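Local coordinates for protein KLLA0E08119p (Kluyveromyces lactis, PDB 3VA7) that probably catalyses the biotin- and ATP-dependent carboxylation of urea to urea-1-carboxylate, being the urea carboxylase part of a longer urea-degrading enzyme, at residues A529-L534 with C586-S591; I592-D597 with L627-Q631; I96-K100 with Q126-V130. All coordinates share one frame; numbering follows the deposited sequence.

Contacts 1 and 2 lie in the carboxyltransferase part of the chain and share strand 587-592: contact 1 pairs it with strand 529-533, and contact 2 joins the turn leaving it to segment 627-631 on strand 626-628. The two touch where I596 CD1 packs on A529 and L530. Contact 3 belongs to the biotin carboxylase part, its centre about 62 Å from that of contact 1. Contact 1 is buried and mixes regular backbone bonding with a charged, hydrogen-bonded cluster; contact 2, bordered by partly exposed residues, has few polar bonds and two apolar pairs; contact 3 combines a buried apolar patch with a lysine at the surface.

Contact 1 of 3, residues A529-L534 with C586-S591; sequences ALEITL and CRAYLS
With its CG opposite the backbone N (chi1 171°) and the chain extended beyond, E531 runs alongside the ring of Y589, whose own CG lies beside its backbone N (chi1 -64°). The carboxylate thereby arrives at the ring edge, turned 75° from the ring plane, and Y589 OH donates to E531 OE2 (2.5 Å). E531 CB and CG line up against the ring, CB lying 3.5 Å from Y589 CE2. The other oxygen, E531 OE1, makes a long salt bridge to R587 NH1 (3.8 Å) and a further one to R699, while T533 CG2 lies over a face of the R587 guanidinium. M509 N also bonds OE2, and D510 N bonds the Y589 hydroxyl. A phenylalanine at Y589 would lack that hydroxyl and would probably leave E531 OE2 with one partner fewer and D510 N without its acceptor. L530 and L590, on the other face of the sheet, lie side by side with CD1 of the first 3.9 Å from CD2 of the second, and I532 CD1 leans on L590 CB. The backbones bond both ways: L530 with L590, and I532 N to A588 O (2.8 Å) with A588 N answering to I532 O. L534 N extends the run to C586 O. This is regular antiparallel pairing in a five-stranded sheet of the carboxyltransferase A/B region, flanked by strands 488-490 and 545-550.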
loop_
_atom_site.group_PDB
_atom_site.type_symbol
_atom_site.label_atom_id
_atom_site.label_comp_id
_atom_site.label_asym_id
_atom_site.label_seq_id
_atom_site.Cartn_x
_atom_site.Cartn_y
_atom_site.Cartn_z
ATOM N N ALA A 529 -17.812 0.317 0.003
ATOM C CA ALA A 529 -18.579 -0.408 -0.988
ATOM C C ALA A 529 -17.609 -0.834 -2.081
ATOM O O ALA A 529 -16.463 -0.410 -2.046
ATOM C CB ALA A 529 -19.651 0.535 -1.563
ATOM N N LEU A 530 -18.039 -1.642 -3.053
ATOM C CA LEU A 530 -17.129 -1.974 -4.164
ATOM C C LEU A 530 -17.427 -1.189 -5.428
ATOM O O LEU A 530 -18.571 -1.071 -5.855
ATOM C CB LEU A 530 -17.134 -3.470 -4.497
ATOM C CG LEU A 530 -16.816 -4.489 -3.372
ATOM C CD1 LEU A 530 -17.065 -5.920 -3.855
ATOM C CD2 LEU A 530 -15.383 -4.291 -2.802
ATOM N N GLU A 531 -16.388 -0.632 -6.022
ATOM C CA GLU A 531 -16.486 -0.070 -7.342
ATOM C C GLU A 531 -16.134 -1.174 -8.300
ATOM O O GLU A 531 -15.006 -1.741 -8.229
ATOM C CB GLU A 531 -15.483 1.069 -7.523
ATOM C CG GLU A 531 -15.383 1.559 -8.940
ATOM C CD GLU A 531 -14.716 2.905 -9.005
ATOM O OE1 GLU A 531 -13.542 2.970 -9.443
ATOM O OE2 GLU A 531 -15.350 3.915 -8.617
ATOM N N ILE A 532 -17.104 -1.483 -9.172
ATOM C CA ILE A 532 -16.896 -2.393 -10.294
ATOM C C ILE A 532 -16.641 -1.614 -11.561
ATOM O O ILE A 532 -17.413 -0.753 -11.915
ATOM C CB ILE A 532 -18.110 -3.324 -10.484
ATOM C CG1 ILE A 532 -17.992 -4.480 -9.501
ATOM C CG2 ILE A 532 -18.198 -3.935 -11.900
ATOM C CD1 ILE A 532 -19.022 -4.517 -8.452
ATOM N N THR A 533 -15.586 -1.969 -12.267
ATOM C CA THR A 533 -15.262 -1.335 -13.515
ATOM C C THR A 533 -15.281 -2.344 -14.671
ATOM O O THR A 533 -14.512 -3.302 -14.640
ATOM C CB THR A 533 -13.804 -0.761 -13.475
ATOM O OG1 THR A 533 -13.538 -0.095 -12.221
ATOM C CG2 THR A 533 -13.496 0.125 -14.733
ATOM N N LEU A 534 -16.071 -2.066 -15.716
ATOM C CA LEU A 534 -16.173 -2.880 -16.967
ATOM C C LEU A 534 -16.805 -4.294 -16.850
ATOM O O LEU A 534 -17.672 -4.607 -17.626
ATOM C CB LEU A 534 -14.895 -2.890 -17.766
ATOM C CG LEU A 534 -14.559 -1.535 -18.425
ATOM C CD1 LEU A 534 -13.169 -1.625 -19.118
ATOM C CD2 LEU A 534 -15.622 -1.026 -19.400
ATOM N N CYS A 586 -19.440 2.751 -17.644
ATOM C CA CYS A 586 -18.196 2.051 -17.311
ATOM C C CYS A 586 -18.239 1.311 -15.990
ATOM O O CYS A 586 -17.570 0.283 -15.848
ATOM C CB CYS A 586 -17.053 3.078 -17.240
ATOM S SG CYS A 586 -15.329 2.446 -17.192
ATOM N N ARG A 587 -19.005 1.813 -15.023
ATOM C CA ARG A 587 -18.775 1.421 -13.642
ATOM C C ARG A 587 -20.095 1.213 -12.941
ATOM O O ARG A 587 -21.065 1.919 -13.289
ATOM C CB ARG A 587 -17.957 2.513 -12.880
ATOM C CG ARG A 587 -16.508 2.177 -12.716
ATOM C CD ARG A 587 -15.593 3.231 -12.165
ATOM N NE ARG A 587 -15.129 4.035 -13.256
ATOM C CZ ARG A 587 -13.893 4.086 -13.717
ATOM N NH1 ARG A 587 -12.922 3.377 -13.180
ATOM N NH2 ARG A 587 -13.647 4.873 -14.752
ATOM N N ALA A 588 -20.133 0.286 -11.965
ATOM C CA ALA A 588 -21.274 0.098 -11.069
ATOM C C ALA A 588 -20.766 -0.082 -9.629
ATOM O O ALA A 588 -19.553 -0.177 -9.424
ATOM C CB ALA A 588 -22.081 -1.116 -11.479
ATOM N N TYR A 589 -21.676 -0.142 -8.641
ATOM C CA TYR A 589 -21.298 -0.130 -7.216
ATOM C C TYR A 589 -22.065 -1.106 -6.470
ATOM O O TYR A 589 -23.285 -1.152 -6.570
ATOM C CB TYR A 589 -21.476 1.263 -6.571
ATOM C CG TYR A 589 -20.534 2.177 -7.239
ATOM C CD1 TYR A 589 -20.890 2.806 -8.446
ATOM C CD2 TYR A 589 -19.216 2.319 -6.746
ATOM C CE1 TYR A 589 -19.931 3.604 -9.127
ATOM C CE2 TYR A 589 -18.292 3.119 -7.400
ATOM C CZ TYR A 589 -18.626 3.725 -8.598
ATOM O OH TYR A 589 -17.691 4.526 -9.237
ATOM N N LEU A 590 -21.359 -1.912 -5.702
ATOM C CA LEU A 590 -22.011 -2.970 -4.975
ATOM C C LEU A 590 -21.934 -2.717 -3.506
ATOM O O LEU A 590 -20.857 -2.843 -2.933
ATOM C CB LEU A 590 -21.333 -4.267 -5.306
ATOM C CG LEU A 590 -21.640 -5.377 -4.324
ATOM C CD1 LEU A 590 -23.118 -5.722 -4.353
ATOM C CD2 LEU A 590 -20.800 -6.516 -4.754
ATOM N N SER A 591 -23.047 -2.366 -2.883
ATOM C CA SER A 591 -23.022 -2.045 -1.466
ATOM C C SER A 591 -23.511 -3.198 -0.614
ATOM O O SER A 591 -24.231 -4.043 -1.092
ATOM C CB SER A 591 -23.852 -0.797 -1.190
ATOM O OG SER A 591 -25.184 -0.951 -1.639
#

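Contact 2 of 3, residues I592-D597 with L627-Q631; sequences IRGGID and LFLNQ
I592 and L629 meet where a type II beta turn, I592 to G595, carries the chain out of strand 587-592 and alongside segment 627-631, which continues strand 626-628. These strands belong to two different antiparallel sheets of the carboxyltransferase A/B region, so the contact ties one sheet to the other. The turn is closed by G595 N bonding I592 O (2.9 Å). G594, its third residue, has a positive phi that would jam a side chain against the preceding carbonyl, and a beta carbon there would also crowd N630 O. N523 holds the turn from outside through I592 O and G594 N.

Apolar packing is done by two pairs. I592 CG2, placed opposite the backbone N by a chi1 of -48°, meets L629 CD1 at 3.5 Å, and the two side chains cross at about a right angle; T545 flanks both of them. Further along, I596 CG2 rests on L627 CD2 (3.6 Å), and both L627 and L629 also pack on F478 of strand 477-480.

Polar contacts are few and unequal. N630 ND2 gives only a weak bond to G594 O, at 3.4 Å, and N630 CB lies near the same oxygen. The D597 carboxylate turns elsewhere, its OD1 bonding S637 OG. The firmer bond is made by backbone atoms: D597 N reaches F628 O at 2.8 Å, coming in 21° off the carbonyl plane, while D597 CB lies 3.4 Å from the same F628 O.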
loop_
_atom_site.group_PDB
_atom_site.type_symbol
_atom_site.label_atom_id
_atom_site.label_comp_id
_atom_site.label_asym_id
_atom_site.label_seq_id
_atom_site.Cartn_x
_atom_site.Cartn_y
_atom_site.Cartn_z
ATOM N N ILE A 592 -23.124 -3.233 0.644
ATOM C CA ILE A 592 -23.433 -4.342 1.527
ATOM C C ILE A 592 -23.856 -3.629 2.775
ATOM O O ILE A 592 -23.138 -2.716 3.198
ATOM C CB ILE A 592 -22.183 -5.106 1.990
ATOM C CG1 ILE A 592 -21.209 -5.474 0.859
ATOM C CG2 ILE A 592 -22.554 -6.255 2.868
ATOM C CD1 ILE A 592 -21.815 -5.884 -0.410
ATOM N N ARG A 593 -25.011 -3.974 3.343
ATOM C CA ARG A 593 -25.458 -3.332 4.577
ATOM C C ARG A 593 -24.357 -3.460 5.651
ATOM O O ARG A 593 -23.823 -4.543 5.859
ATOM C CB ARG A 593 -26.806 -3.927 5.060
ATOM C CG ARG A 593 -27.491 -3.063 6.135
ATOM C CD ARG A 593 -28.702 -3.779 6.770
ATOM N NE ARG A 593 -29.306 -3.067 7.895
ATOM C CZ ARG A 593 -29.877 -1.857 7.821
ATOM N NH1 ARG A 593 -29.904 -1.194 6.660
ATOM N NH2 ARG A 593 -30.406 -1.286 8.921
ATOM N N GLY A 594 -23.997 -2.344 6.281
ATOM C CA GLY A 594 -22.966 -2.321 7.306
ATOM C C GLY A 594 -21.558 -2.039 6.779
ATOM O O GLY A 594 -20.648 -1.754 7.557
ATOM N N GLY A 595 -21.362 -2.139 5.468
ATOM C CA GLY A 595 -20.112 -1.750 4.845
ATOM C C GLY A 595 -19.094 -2.860 4.891
ATOM O O GLY A 595 -19.346 -3.877 5.516
ATOM N N ILE A 596 -17.948 -2.679 4.228
ATOM C CA ILE A 596 -16.899 -3.711 4.199
ATOM C C ILE A 596 -15.783 -3.368 5.197
ATOM O O ILE A 596 -15.438 -2.194 5.349
ATOM C CB ILE A 596 -16.285 -3.842 2.797
ATOM C CG1 ILE A 596 -17.333 -4.238 1.770
ATOM C CG2 ILE A 596 -15.130 -4.817 2.802
ATOM C CD1 ILE A 596 -17.125 -3.530 0.450
ATOM N N ASP A 597 -15.218 -4.391 5.858
ATOM C CA ASP A 597 -14.304 -4.168 7.000
ATOM C C ASP A 597 -12.840 -4.253 6.668
ATOM O O ASP A 597 -12.224 -5.337 6.611
ATOM C CB ASP A 597 -14.605 -5.077 8.205
ATOM C CG ASP A 597 -14.023 -4.513 9.526
ATOM O OD1 ASP A 597 -14.468 -3.419 10.001
ATOM O OD2 ASP A 597 -13.113 -5.176 10.078
ATOM N N LEU A 627 -13.408 -10.979 2.163
ATOM C CA LEU A 627 -13.679 -9.707 2.806
ATOM C C LEU A 627 -14.724 -9.782 3.879
ATOM O O LEU A 627 -15.797 -10.309 3.655
ATOM C CB LEU A 627 -14.096 -8.687 1.758
ATOM C CG LEU A 627 -12.968 -8.060 0.945
ATOM C CD1 LEU A 627 -12.456 -8.998 -0.144
ATOM C CD2 LEU A 627 -13.503 -6.801 0.346
ATOM N N PHE A 628 -14.404 -9.185 5.016
ATOM C CA PHE A 628 -15.187 -9.257 6.232
ATOM C C PHE A 628 -16.229 -8.178 6.316
ATOM O O PHE A 628 -15.972 -7.054 5.863
ATOM C CB PHE A 628 -14.257 -9.223 7.469
ATOM C CG PHE A 628 -13.588 -10.533 7.706
ATOM C CD1 PHE A 628 -12.405 -10.855 7.033
ATOM C CD2 PHE A 628 -14.194 -11.497 8.494
ATOM C CE1 PHE A 628 -11.810 -12.113 7.183
ATOM C CE2 PHE A 628 -13.620 -12.740 8.658
ATOM C CZ PHE A 628 -12.427 -13.056 7.991
ATOM N N LEU A 629 -17.395 -8.516 6.897
ATOM C CA LEU A 629 -18.502 -7.563 7.052
ATOM C C LEU A 629 -18.658 -7.153 8.490
ATOM O O LEU A 629 -17.873 -7.572 9.330
ATOM C CB LEU A 629 -19.820 -8.142 6.574
ATOM C CG LEU A 629 -19.953 -8.733 5.178
ATOM C CD1 LEU A 629 -21.446 -8.873 4.908
ATOM C CD2 LEU A 629 -19.257 -7.892 4.089
ATOM N N ASN A 630 -19.697 -6.372 8.769
ATOM C CA ASN A 630 -19.914 -5.782 10.076
ATOM C C ASN A 630 -21.293 -6.175 10.649
ATOM O O ASN A 630 -22.161 -5.307 10.840
ATOM C CB ASN A 630 -19.762 -4.259 9.939
ATOM C CG ASN A 630 -20.274 -3.480 11.156
ATOM O OD1 ASN A 630 -20.282 -3.994 12.287
ATOM N ND2 ASN A 630 -20.694 -2.223 10.930
ATOM N N GLN A 631 -21.511 -7.473 10.896
ATOM C CA GLN A 631 -22.727 -7.949 11.611
ATOM C C GLN A 631 -22.614 -7.524 13.094
ATOM O O GLN A 631 -21.742 -8.035 13.832
ATOM C CB GLN A 631 -22.865 -9.485 11.536
ATOM C CG GLN A 631 -24.266 -10.059 11.175
ATOM C CD GLN A 631 -24.380 -10.447 9.666
ATOM O OE1 GLN A 631 -24.575 -11.628 9.303
ATOM N NE2 GLN A 631 -24.229 -9.445 8.792
#

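Contact 3 of 3, residues I96-K100 with Q126-V130; sequences INAAK and QENIV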
loop_
_atom_site.group_PDB
_atom_site.type_symbol
_atom_site.label_atom_id
_atom_site.label_comp_id
_atom_site.label_asym_id
_atom_site.label_seq_id
_atom_site.Cartn_x
_atom_site.Cartn_y
_atom_site.Cartn_z
ATOM N N ILE A 96 28.115 -23.650 13.215
ATOM C CA ILE A 96 29.243 -23.836 14.100
ATOM C C ILE A 96 30.363 -22.837 13.760
ATOM O O ILE A 96 31.032 -22.299 14.655
ATOM C CB ILE A 96 29.704 -25.305 14.039
ATOM C CG1 ILE A 96 29.801 -25.893 15.450
ATOM C CG2 ILE A 96 31.035 -25.420 13.322
ATOM C CD1 ILE A 96 28.487 -26.368 16.013
ATOM N N ASN A 97 30.534 -22.585 12.458
ATOM C CA ASN A 97 31.432 -21.526 11.964
ATOM C C ASN A 97 30.959 -20.136 12.453
ATOM O O ASN A 97 31.770 -19.289 12.930
ATOM C CB ASN A 97 31.579 -21.571 10.421
ATOM C CG ASN A 97 32.588 -20.525 9.875
ATOM O OD1 ASN A 97 33.737 -20.421 10.350
ATOM N ND2 ASN A 97 32.145 -19.735 8.895
ATOM N N ALA A 98 29.637 -19.927 12.388
ATOM C CA ALA A 98 29.075 -18.708 12.951
ATOM C C ALA A 98 29.422 -18.488 14.435
ATOM O O ALA A 98 29.758 -17.351 14.809
ATOM C CB ALA A 98 27.621 -18.635 12.700
ATOM N N ALA A 99 29.381 -19.550 15.256
ATOM C CA ALA A 99 29.673 -19.421 16.699
ATOM C C ALA A 99 31.159 -19.249 16.943
ATOM O O ALA A 99 31.578 -18.562 17.903
ATOM C CB ALA A 99 29.173 -20.598 17.461
ATOM N N LYS A 100 31.945 -19.904 16.079
ATOM C CA LYS A 100 33.399 -19.756 16.069
ATOM C C LYS A 100 33.780 -18.301 15.841
ATOM O O LYS A 100 34.389 -17.671 16.693
ATOM C CB LYS A 100 34.001 -20.629 14.955
ATOM C CG LYS A 100 34.244 -22.058 15.330
ATOM C CD LYS A 100 34.891 -22.138 16.702
ATOM C CE LYS A 100 35.149 -23.571 17.069
ATOM N NZ LYS A 100 35.401 -23.687 18.529
ATOM N N GLN A 126 32.016 -31.748 20.465
ATOM C CA GLN A 126 33.345 -32.096 19.888
ATOM C C GLN A 126 34.076 -30.810 19.363
ATOM O O GLN A 126 35.187 -30.867 18.822
ATOM C CB GLN A 126 33.233 -33.251 18.831
ATOM C CG GLN A 126 33.446 -32.782 17.376
ATOM C CD GLN A 126 32.947 -33.740 16.298
ATOM O OE1 GLN A 126 31.954 -34.474 16.493
ATOM N NE2 GLN A 126 33.615 -33.710 15.127
ATOM N N GLU A 127 33.443 -29.654 19.576
ATOM C CA GLU A 127 33.969 -28.376 19.127
ATOM C C GLU A 127 34.245 -27.378 20.281
ATOM O O GLU A 127 34.715 -26.258 20.038
ATOM C CB GLU A 127 33.014 -27.783 18.104
ATOM C CG GLU A 127 33.657 -26.871 17.150
ATOM C CD GLU A 127 34.227 -27.568 15.907
ATOM O OE1 GLU A 127 35.379 -27.205 15.566
ATOM O OE2 GLU A 127 33.529 -28.415 15.255
ATOM N N ASN A 128 34.009 -27.796 21.525
ATOM C CA ASN A 128 34.122 -26.901 22.696
ATOM C C ASN A 128 33.110 -25.687 22.672
ATOM O O ASN A 128 33.380 -24.599 23.197
ATOM C CB ASN A 128 35.585 -26.491 22.937
ATOM C CG ASN A 128 35.845 -25.887 24.358
ATOM O OD1 ASN A 128 35.341 -26.368 25.400
ATOM N ND2 ASN A 128 36.675 -24.837 24.384
ATOM N N ILE A 129 31.940 -25.918 22.069
ATOM C CA ILE A 129 30.800 -25.036 22.209
ATOM C C ILE A 129 29.692 -25.759 22.998
ATOM O O ILE A 129 29.242 -26.835 22.615
ATOM C CB ILE A 129 30.290 -24.593 20.834
ATOM C CG1 ILE A 129 31.363 -23.839 20.061
ATOM C CG2 ILE A 129 29.120 -23.671 20.960
ATOM C CD1 ILE A 129 31.041 -23.780 18.538
ATOM N N VAL A 130 29.252 -25.158 24.100
ATOM C CA VAL A 130 28.193 -25.741 24.927
ATOM C C VAL A 130 26.793 -25.596 24.301
ATOM O O VAL A 130 26.259 -24.528 24.291
ATOM C CB VAL A 130 28.178 -25.079 26.320
ATOM C CG1 VAL A 130 27.042 -25.636 27.147
ATOM C CG2 VAL A 130 29.517 -25.268 27.016
#
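I129 CD1 reaches two residues one turn apart on helix 92-101, lying 3.8 Å from A99 CB and 3.9 Å from I96 CG1. The CB atoms of A99 and I96 both face segment 126-130, and the two isoleucine side chains meet obliquely. Beside this apolar patch K100 crosses E127 at a slant: its CE lies 3.6 Å from E127 CG, and its NZ donates to the backbone oxygen, K100 NZ to E127 O being 3.1 Å and nearly in line with the carbonyl. A bend at chi2 (-45°) folds the otherwise extended lysine chain over to that oxygen. The carboxylate of E127 is not the lysine's mate, since OE1 is 4.6 Å from NZ; its OE2 forms a salt bridge with R123 of helix 118-125.

The carbonyl that K100 takes up stands at the C-terminal end of helix 118-125, which closes in a Schellman motif with N128 at positive phi. An ammonium group there would probably be favoured by the partial negative charge of the helix end. The chain then enters strand 130-131, so strand 106-108, helix 118-125 and strand 130-131 form a beta-alpha-beta crossover in the parallel five-stranded sheet of the biotin carboxylase N-terminal domain, with strand order 3-2-1-4-5.

Behind the first shell, I107 of strand 106-108 touches I96, A99 and I129 alike. I96 is further packed by F120 and C124 of helix 118-125, and A99 by L35 of strand 33-36. V130 is fixed by backbone bonds with Q105 and I107.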